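Local coordinates for protein monoglyceride lipase (Saccharomyces cerevisiae, PDB 4ZWN) that hydrolyses monoacylglycerols to glycerol and free fatty acids, with a preference for monounsaturated substrates, and also takes part in breaking down fatty acid ethyl esters, at residues Lys28-Val33 / Leu84-Tyr89; Val64-Gly69 / Lys75-Leu80; Gly279-Ile284 / Lys292-Tyr297. The protein carries 2 engineered substitutions. All blocks are in the same frame, centred on the assembly; numbering follows the deposited sequence.

Contact 1 of 3, residues Lys28-Val33 / Leu84-Tyr89; sequences KVQTTV and LSLNGY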
loop_
_atom_site.group_PDB
_atom_site.type_symbol
_atom_site.label_atom_id
_atom_site.label_comp_id
_atom_site.label_asym_id
_atom_site.label_seq_id
_atom_site.Cartn_x
_atom_site.Cartn_y
_atom_site.Cartn_z
ATOM N N LYS A 28 8.867 15.667 10.225
ATOM C CA LYS A 28 9.221 16.902 9.540
ATOM C C LYS A 28 9.718 16.593 8.133
ATOM O O LYS A 28 10.781 15.997 7.967
ATOM C CB LYS A 28 10.298 17.662 10.321
ATOM C CG LYS A 28 9.942 17.976 11.770
ATOM C CD LYS A 28 8.920 19.098 11.859
ATOM C CE LYS A 28 8.998 19.814 13.198
ATOM N NZ LYS A 28 8.081 20.989 13.247
ATOM N N VAL A 29 8.949 16.986 7.124
ATOM C CA VAL A 29 9.342 16.754 5.738
ATOM C C VAL A 29 10.579 17.586 5.410
ATOM O O VAL A 29 10.649 18.767 5.746
ATOM C CB VAL A 29 8.200 17.091 4.759
ATOM C CG1 VAL A 29 8.623 16.811 3.323
ATOM C CG2 VAL A 29 6.954 16.296 5.111
ATOM N N GLN A 30 11.557 16.959 4.762
ATOM C CA GLN A 30 12.834 17.608 4.491
ATOM C C GLN A 30 12.904 18.199 3.087
ATOM O O GLN A 30 13.697 19.105 2.829
ATOM C CB GLN A 30 13.977 16.616 4.696
ATOM C CG GLN A 30 13.945 15.939 6.051
ATOM C CD GLN A 30 15.013 14.880 6.193
ATOM O OE1 GLN A 30 16.103 15.005 5.635
ATOM N NE2 GLN A 30 14.703 13.825 6.938
ATOM N N THR A 31 12.077 17.686 2.180
ATOM C CA THR A 31 12.032 18.211 0.821
ATOM C C THR A 31 10.760 19.020 0.596
ATOM O O THR A 31 9.966 19.222 1.516
ATOM C CB THR A 31 12.114 17.089 -0.232
ATOM O OG1 THR A 31 10.969 16.235 -0.120
ATOM C CG2 THR A 31 13.376 16.271 -0.039
ATOM N N THR A 32 10.574 19.483 -0.636
ATOM C CA THR A 32 9.421 20.300 -0.984
ATOM C C THR A 32 8.197 19.439 -1.281
ATOM O O THR A 32 8.194 18.648 -2.225
ATOM C CB THR A 32 9.719 21.192 -2.204
ATOM O OG1 THR A 32 10.877 21.994 -1.938
ATOM C CG2 THR A 32 8.532 22.095 -2.507
ATOM N N VAL A 33 7.156 19.602 -0.472
ATOM C CA VAL A 33 5.918 18.855 -0.651
ATOM C C VAL A 33 5.222 19.258 -1.949
ATOM O O VAL A 33 4.941 20.436 -2.166
ATOM C CB VAL A 33 4.960 19.062 0.537
ATOM C CG1 VAL A 33 3.653 18.320 0.305
ATOM C CG2 VAL A 33 5.619 18.603 1.832
ATOM N N LEU A 84 12.477 8.742 -0.042
ATOM C CA LEU A 84 12.750 8.276 -1.399
ATOM C C LEU A 84 13.283 9.413 -2.266
ATOM O O LEU A 84 14.185 9.215 -3.079
ATOM C CB LEU A 84 11.495 7.674 -2.033
ATOM C CG LEU A 84 11.078 6.280 -1.562
ATOM C CD1 LEU A 84 9.741 5.888 -2.170
ATOM C CD2 LEU A 84 12.145 5.253 -1.912
ATOM N N SER A 85 12.716 10.603 -2.085
ATOM C CA SER A 85 13.129 11.780 -2.841
ATOM C C SER A 85 14.585 12.132 -2.552
ATOM O O SER A 85 15.330 12.519 -3.452
ATOM C CB SER A 85 12.223 12.970 -2.515
ATOM O OG SER A 85 12.600 14.121 -3.249
ATOM N N LEU A 86 14.982 11.983 -1.290
ATOM C CA LEU A 86 16.351 12.263 -0.867
ATOM C C LEU A 86 17.351 11.248 -1.409
ATOM O O LEU A 86 18.546 11.537 -1.504
ATOM C CB LEU A 86 16.438 12.298 0.662
ATOM C CG LEU A 86 15.780 13.487 1.360
ATOM C CD1 LEU A 86 15.763 13.278 2.861
ATOM C CD2 LEU A 86 16.506 14.773 1.012
ATOM N N ASN A 87 16.868 10.060 -1.760
ATOM C CA ASN A 87 17.753 8.980 -2.184
ATOM C C ASN A 87 17.611 8.616 -3.656
ATOM O O ASN A 87 17.927 7.497 -4.060
ATOM C CB ASN A 87 17.518 7.744 -1.321
ATOM C CG ASN A 87 17.959 7.950 0.111
ATOM O OD1 ASN A 87 19.109 7.679 0.462
ATOM N ND2 ASN A 87 17.052 8.444 0.944
ATOM N N GLY A 88 17.135 9.568 -4.451
ATOM C CA GLY A 88 17.134 9.428 -5.895
ATOM C C GLY A 88 15.991 8.627 -6.483
ATOM O O GLY A 88 16.146 8.013 -7.538
ATOM N N TYR A 89 14.841 8.638 -5.815
ATOM C CA TYR A 89 13.672 7.921 -6.314
ATOM C C TYR A 89 12.419 8.789 -6.348
ATOM O O TYR A 89 12.039 9.401 -5.347
ATOM C CB TYR A 89 13.411 6.670 -5.472
ATOM C CG TYR A 89 14.469 5.609 -5.645
ATOM C CD1 TYR A 89 14.425 4.728 -6.719
ATOM C CD2 TYR A 89 15.520 5.496 -4.744
ATOM C CE1 TYR A 89 15.396 3.761 -6.887
ATOM C CE2 TYR A 89 16.491 4.533 -4.901
ATOM C CZ TYR A 89 16.427 3.669 -5.976
ATOM O OH TYR A 89 17.396 2.709 -6.135
#
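L86 meets the N-terminal loop with both of its methyl branches, one against T31 and the other against Q30. It sits near the C-terminal end of helix 78-86, one of the helices flanking the central sheet of the alpha/beta hydrolase fold, while residues 28-33 belong to the loop that leads into edge strand 37-41. T31 CG2 lies 3.6 Å from L86 CD2, and the two side chains run antiparallel alongside one another. The second branch, L86 CD1, is approached at 3.3 Å by OE1 of Q30, whose extended chain runs across the leucine at about a right angle; this is an amide oxygen resting on a methyl. S85 adds a lighter touch, its OG standing 3.9 Å from T31 CG2. No hydrogen bond joins the two segments.

The next shell explains the poses. T31 has OG1 between its backbone N and carbonyl carbon (chi1 64°), a rotation that hands the hydroxyl to D82 OD1 and W51 NE1 and leaves CG2 for the leucine. D82 works twice, since its OD2 takes the backbone N of Q30. S85 OG is likewise engaged by P52 O. With an alanine in place of L86 both CD methyls are gone, and T31 CG2 would probably be left beside a gap while the Q30 amide lost the surface it lies on. Beyond the leucine the chain turns through N87 and G88 into strand 89-94, and L84 O ties that turn together: it accepts N of Y89 at 2.9 Å and N of N87 at 3.1 Å, the two donors arriving from opposite faces of the carbonyl plane.

Contact 2 of 3, residues Val64-Gly69 / Lys75-Leu80; sequences VLLIHG and KIQFRL
L66 CD1 is shared by Q77 and L80, and this is the tight part of the contact. The methyl sits 3.7 Å from Q77 CG and 3.8 Å from L80 CD2, with L66 CD2 backing it up against the same leucine methyl at 4.0 Å. Q77 can offer its aliphatic portion because its chain bends at chi2 (57°), laying CB and CG beside the leucine and sending the amide on toward H68.

At that end the packing thins. The side-chain contact is down to Q77 NE2 against H68 CB, 3.5 Å apart, and the same NE2 has a weak hydrogen bond to E72 OE1. The imidazole itself turns off from the helix: H68 ND1 donates to G69 O over 2.8 Å, nearly straight and in the ring plane though above the carbonyl plane, while NE2 takes the backbone N of Q96. Both ring nitrogens are thus held, which fixes the ring's rotation. H68 and G69 follow the strand, and the side chain of H68 lies about 9 Å from that of the nucleophile S144, consistent with the His-Gly that opens the oxyanion-hole loop in related lipases.

Strand 62-67 runs between 89-94 and 138-143, and W141 of the latter touches L66, Q77 and L80 together. Helix 78-86 lies over these strands, with F317 of helix 310-326 against L80.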
loop_
_atom_site.group_PDB
_atom_site.type_symbol
_atom_site.label_atom_id
_atom_site.label_comp_id
_atom_site.label_asym_id
_atom_site.label_seq_id
_atom_site.Cartn_x
_atom_site.Cartn_y
_atom_site.Cartn_z
ATOM N N VAL A 64 8.633 5.017 -7.854
ATOM C CA VAL A 64 7.834 4.052 -7.106
ATOM C C VAL A 64 6.371 4.481 -7.012
ATOM O O VAL A 64 6.060 5.573 -6.538
ATOM C CB VAL A 64 8.379 3.839 -5.677
ATOM C CG1 VAL A 64 7.727 2.622 -5.049
ATOM C CG2 VAL A 64 9.891 3.670 -5.694
ATOM N N LEU A 65 5.479 3.607 -7.471
ATOM C CA LEU A 65 4.040 3.822 -7.371
ATOM C C LEU A 65 3.536 3.318 -6.017
ATOM O O LEU A 65 3.654 2.133 -5.705
ATOM C CB LEU A 65 3.313 3.105 -8.513
ATOM C CG LEU A 65 2.003 3.675 -9.071
ATOM C CD1 LEU A 65 1.429 2.734 -10.118
ATOM C CD2 LEU A 65 0.977 3.950 -7.985
ATOM N N LEU A 66 2.960 4.211 -5.220
ATOM C CA LEU A 66 2.511 3.833 -3.886
ATOM C C LEU A 66 1.004 3.586 -3.829
ATOM O O LEU A 66 0.203 4.467 -4.142
ATOM C CB LEU A 66 2.904 4.907 -2.870
ATOM C CG LEU A 66 4.370 5.354 -2.872
ATOM C CD1 LEU A 66 4.658 6.236 -1.675
ATOM C CD2 LEU A 66 5.311 4.166 -2.884
ATOM N N ILE A 67 0.628 2.376 -3.428
ATOM C CA ILE A 67 -0.772 2.024 -3.230
ATOM C C ILE A 67 -1.092 2.013 -1.739
ATOM O O ILE A 67 -0.689 1.095 -1.021
ATOM C CB ILE A 67 -1.110 0.651 -3.835
ATOM C CG1 ILE A 67 -0.572 0.547 -5.262
ATOM C CG2 ILE A 67 -2.615 0.409 -3.803
ATOM C CD1 ILE A 67 -0.788 -0.805 -5.897
ATOM N N HIS A 68 -1.812 3.031 -1.276
ATOM C CA HIS A 68 -2.090 3.178 0.151
ATOM C C HIS A 68 -3.059 2.116 0.655
ATOM O O HIS A 68 -3.707 1.421 -0.130
ATOM C CB HIS A 68 -2.635 4.580 0.462
ATOM C CG HIS A 68 -4.014 4.838 -0.072
ATOM N ND1 HIS A 68 -5.150 4.348 0.533
ATOM C CD2 HIS A 68 -4.434 5.557 -1.139
ATOM C CE1 HIS A 68 -6.214 4.742 -0.147
ATOM N NE2 HIS A 68 -5.806 5.478 -1.168
ATOM N N GLY A 69 -3.147 1.995 1.975
ATOM C CA GLY A 69 -4.043 1.039 2.594
ATOM C C GLY A 69 -5.381 1.651 2.962
ATOM O O GLY A 69 -5.588 2.860 2.823
ATOM N N LYS A 75 -0.944 12.092 2.754
ATOM C CA LYS A 75 -0.111 12.540 3.873
ATOM C C LYS A 75 0.556 11.382 4.613
ATOM O O LYS A 75 1.671 11.521 5.122
ATOM C CB LYS A 75 -0.941 13.376 4.859
ATOM C CG LYS A 75 -0.171 13.835 6.096
ATOM C CD LYS A 75 -1.040 14.660 7.034
ATOM C CE LYS A 75 -1.140 16.107 6.575
ATOM N NZ LYS A 75 0.184 16.785 6.631
ATOM N N ILE A 76 -0.125 10.242 4.672
ATOM C CA ILE A 76 0.408 9.075 5.368
ATOM C C ILE A 76 1.701 8.597 4.705
ATOM O O ILE A 76 2.615 8.116 5.375
ATOM C CB ILE A 76 -0.620 7.924 5.409
ATOM C CG1 ILE A 76 -1.935 8.410 6.022
ATOM C CG2 ILE A 76 -0.082 6.737 6.200
ATOM C CD1 ILE A 76 -1.803 8.907 7.450
ATOM N N GLN A 77 1.790 8.756 3.390
ATOM C CA GLN A 77 2.976 8.312 2.669
ATOM C C GLN A 77 4.014 9.421 2.494
ATOM O O GLN A 77 4.996 9.240 1.773
ATOM C CB GLN A 77 2.584 7.741 1.306
ATOM C CG GLN A 77 2.508 6.223 1.287
ATOM C CD GLN A 77 1.544 5.677 2.321
ATOM O OE1 GLN A 77 1.952 5.176 3.370
ATOM N NE2 GLN A 77 0.253 5.767 2.027
ATOM N N PHE A 78 3.806 10.557 3.160
ATOM C CA PHE A 78 4.767 11.660 3.107
ATOM C C PHE A 78 6.151 11.225 3.573
ATOM O O PHE A 78 7.153 11.513 2.922
ATOM C CB PHE A 78 4.301 12.842 3.962
ATOM C CG PHE A 78 3.304 13.737 3.282
ATOM C CD1 PHE A 78 2.793 13.412 2.034
ATOM C CD2 PHE A 78 2.887 14.911 3.886
ATOM C CE1 PHE A 78 1.874 14.239 1.407
ATOM C CE2 PHE A 78 1.973 15.740 3.264
ATOM C CZ PHE A 78 1.466 15.402 2.023
ATOM N N ARG A 79 6.189 10.538 4.710
ATOM C CA ARG A 79 7.436 10.085 5.313
ATOM C C ARG A 79 8.235 9.224 4.336
ATOM O O ARG A 79 9.451 9.368 4.215
ATOM C CB ARG A 79 7.134 9.311 6.599
ATOM C CG ARG A 79 8.295 9.135 7.563
ATOM C CD ARG A 79 7.819 8.357 8.789
ATOM N NE ARG A 79 8.847 8.197 9.814
ATOM C CZ ARG A 79 8.664 7.533 10.953
ATOM N NH1 ARG A 79 7.492 6.966 11.211
ATOM N NH2 ARG A 79 9.651 7.432 11.834
ATOM N N LEU A 80 7.541 8.344 3.623
ATOM C CA LEU A 80 8.192 7.449 2.671
ATOM C C LEU A 80 8.674 8.192 1.428
ATOM O O LEU A 80 9.815 8.026 0.997
ATOM C CB LEU A 80 7.241 6.325 2.265
ATOM C CG LEU A 80 7.768 5.354 1.211
ATOM C CD1 LEU A 80 9.053 4.684 1.690
ATOM C CD2 LEU A 80 6.704 4.322 0.873
#

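Contact 3 of 3, residues Gly279-Ile284 / Lys292-Tyr297; sequences GSEKFI and KELKLY
K292 starts out with CG between its backbone N and carbonyl carbon (chi1 62°) and then runs fully extended, which carries NZ back to the helix to bond I284 O at 2.6 Å. L294 instead swings CG away from its backbone N (chi1 167°), so that its two methyls straddle neighbouring helix positions: CD1 meets S280 CB at 3.8 Å and CD2 meets E281 CG at 3.6 Å.

I284 touches both K292 and L294. Its CG1 rests on L294 CB at 3.6 Å, and its CD1 reaches the strand backbone at E293 O. The lysine bond lies in the carbonyl plane of I284, with a C=O...N angle of 160°. K292 NZ also donates to C287 O, so one ammonium gathers two carbonyls near the C-terminal end of the helix, where its positive charge would probably offset the negative end of the helix dipole. Toward the other end the contact loosens: E281 OE2 only brushes L296 CD1 at 3.7 Å, where both residues are partly exposed. S280 sends its OG to H268 ND1, in the adjacent strand.

Helix 277-286 runs roughly antiparallel to strand 292-297, as the connection between parallel strands 264-269 and 292-297 requires. D272, probably of the charge relay, lies in the loop from strand 264-269 into this helix, and H302, its likely partner there, follows strand 292-297. The unit is the last beta-alpha-beta crossover of the alpha/beta hydrolase fold.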
loop_
_atom_site.group_PDB
_atom_site.type_symbol
_atom_site.label_atom_id
_atom_site.label_comp_id
_atom_site.label_asym_id
_atom_site.label_seq_id
_atom_site.Cartn_x
_atom_site.Cartn_y
_atom_site.Cartn_z
ATOM N N GLY A 279 0.595 -14.801 6.488
ATOM C CA GLY A 279 0.222 -14.573 5.103
ATOM C C GLY A 279 1.414 -14.282 4.213
ATOM O O GLY A 279 1.532 -14.829 3.116
ATOM N N SER A 280 2.304 -13.418 4.692
ATOM C CA SER A 280 3.512 -13.071 3.954
ATOM C C SER A 280 4.474 -14.258 3.861
ATOM O O SER A 280 5.114 -14.469 2.829
ATOM C CB SER A 280 4.213 -11.876 4.608
ATOM O OG SER A 280 3.370 -10.736 4.641
ATOM N N GLU A 281 4.577 -15.031 4.938
ATOM C CA GLU A 281 5.462 -16.193 4.950
ATOM C C GLU A 281 5.048 -17.214 3.896
ATOM O O GLU A 281 5.891 -17.742 3.171
ATOM C CB GLU A 281 5.480 -16.847 6.332
ATOM C CG GLU A 281 6.158 -16.009 7.404
ATOM C CD GLU A 281 5.940 -16.556 8.800
ATOM O OE1 GLU A 281 4.997 -17.355 8.990
ATOM O OE2 GLU A 281 6.711 -16.184 9.709
ATOM N N LYS A 282 3.749 -17.478 3.803
ATOM C CA LYS A 282 3.245 -18.466 2.858
ATOM C C LYS A 282 3.302 -17.952 1.423
ATOM O O LYS A 282 3.541 -18.722 0.495
ATOM C CB LYS A 282 1.816 -18.873 3.215
ATOM C CG LYS A 282 1.265 -20.008 2.363
ATOM C CD LYS A 282 -0.113 -20.437 2.847
ATOM C CE LYS A 282 -0.659 -21.600 2.030
ATOM N NZ LYS A 282 -0.888 -21.229 0.605
ATOM N N PHE A 283 3.085 -16.653 1.239
ATOM C CA PHE A 283 3.119 -16.071 -0.100
ATOM C C PHE A 283 4.502 -16.206 -0.730
ATOM O O PHE A 283 4.625 -16.595 -1.891
ATOM C CB PHE A 283 2.701 -14.596 -0.075
ATOM C CG PHE A 283 2.705 -13.952 -1.433
ATOM C CD1 PHE A 283 1.618 -14.086 -2.278
ATOM C CD2 PHE A 283 3.806 -13.236 -1.873
ATOM C CE1 PHE A 283 1.624 -13.509 -3.531
ATOM C CE2 PHE A 283 3.819 -12.659 -3.126
ATOM C CZ PHE A 283 2.726 -12.795 -3.955
ATOM N N ILE A 284 5.538 -15.880 0.038
ATOM C CA ILE A 284 6.911 -16.000 -0.444
ATOM C C ILE A 284 7.242 -17.453 -0.789
ATOM O O ILE A 284 7.893 -17.725 -1.797
ATOM C CB ILE A 284 7.916 -15.462 0.593
ATOM C CG1 ILE A 284 7.679 -13.971 0.819
ATOM C CG2 ILE A 284 9.348 -15.675 0.124
ATOM C CD1 ILE A 284 7.803 -13.144 -0.449
ATOM N N LYS A 292 12.988 -13.439 -4.790
ATOM C CA LYS A 292 11.927 -13.196 -3.814
ATOM C C LYS A 292 12.497 -13.199 -2.400
ATOM O O LYS A 292 13.453 -13.912 -2.121
ATOM C CB LYS A 292 10.823 -14.251 -3.942
ATOM C CG LYS A 292 11.289 -15.672 -3.667
ATOM C CD LYS A 292 10.166 -16.677 -3.858
ATOM C CE LYS A 292 10.615 -18.082 -3.487
ATOM N NZ LYS A 292 9.483 -19.050 -3.449
ATOM N N GLU A 293 11.911 -12.404 -1.509
ATOM C CA GLU A 293 12.404 -12.317 -0.139
ATOM C C GLU A 293 11.355 -11.780 0.831
ATOM O O GLU A 293 10.584 -10.885 0.495
ATOM C CB GLU A 293 13.650 -11.430 -0.080
ATOM C CG GLU A 293 14.294 -11.346 1.297
ATOM C CD GLU A 293 15.426 -10.341 1.353
ATOM O OE1 GLU A 293 15.647 -9.638 0.345
ATOM O OE2 GLU A 293 16.091 -10.252 2.405
ATOM N N LEU A 294 11.338 -12.338 2.036
ATOM C CA LEU A 294 10.535 -11.803 3.127
ATOM C C LEU A 294 11.433 -11.276 4.241
ATOM O O LEU A 294 12.352 -11.965 4.686
ATOM C CB LEU A 294 9.589 -12.867 3.684
ATOM C CG LEU A 294 8.919 -12.521 5.017
ATOM C CD1 LEU A 294 7.981 -11.330 4.868
ATOM C CD2 LEU A 294 8.179 -13.719 5.571
ATOM N N LYS A 295 11.172 -10.051 4.680
ATOM C CA LYS A 295 11.868 -9.491 5.831
ATOM C C LYS A 295 10.892 -9.236 6.975
ATOM O O LYS A 295 9.889 -8.537 6.814
ATOM C CB LYS A 295 12.594 -8.195 5.457
ATOM C CG LYS A 295 13.879 -8.401 4.667
ATOM C CD LYS A 295 14.643 -7.091 4.494
ATOM C CE LYS A 295 15.926 -7.290 3.699
ATOM N NZ LYS A 295 16.829 -8.280 4.352
ATOM N N LEU A 296 11.186 -9.826 8.128
ATOM C CA LEU A 296 10.387 -9.618 9.325
ATOM C C LEU A 296 11.151 -8.714 10.278
ATOM O O LEU A 296 12.361 -8.874 10.452
ATOM C CB LEU A 296 10.050 -10.952 9.993
ATOM C CG LEU A 296 9.167 -11.896 9.175
ATOM C CD1 LEU A 296 8.986 -13.225 9.886
ATOM C CD2 LEU A 296 7.820 -11.248 8.905
ATOM N N TYR A 297 10.453 -7.765 10.894
ATOM C CA TYR A 297 11.121 -6.784 11.743
ATOM C C TYR A 297 10.673 -6.876 13.198
ATOM O O TYR A 297 9.524 -6.577 13.521
ATOM C CB TYR A 297 10.884 -5.375 11.202
ATOM C CG TYR A 297 11.493 -5.157 9.837
ATOM C CD1 TYR A 297 12.776 -4.644 9.702
ATOM C CD2 TYR A 297 10.791 -5.477 8.682
ATOM C CE1 TYR A 297 13.341 -4.447 8.455
ATOM C CE2 TYR A 297 11.346 -5.286 7.431
ATOM C CZ TYR A 297 12.622 -4.770 7.324
ATOM O OH TYR A 297 13.181 -4.576 6.084
#

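In the fold
Contact 2 is the core one, made by buried residues about 7 Å from the centre of the chain; contact 1 is partly buried and contact 3 is at the surface, their centres about 19 and 16 Å from that point. Contacts 1 and 2 share helix 78-86 and touch, V33 CG1 to F78 CZ and L84 CD1 to V64 CG2, so the helix is packed on the sheet at one place and met by the N-terminal loop at another. Contact 3 stands apart at the far edge strand, its centre about 20 Å from that of contact 2, although both reach the same sheet. Neither contact 1 nor contact 2 has a hydrogen bond across it, whereas contact 3 adds a lysine bond to its apolar packing.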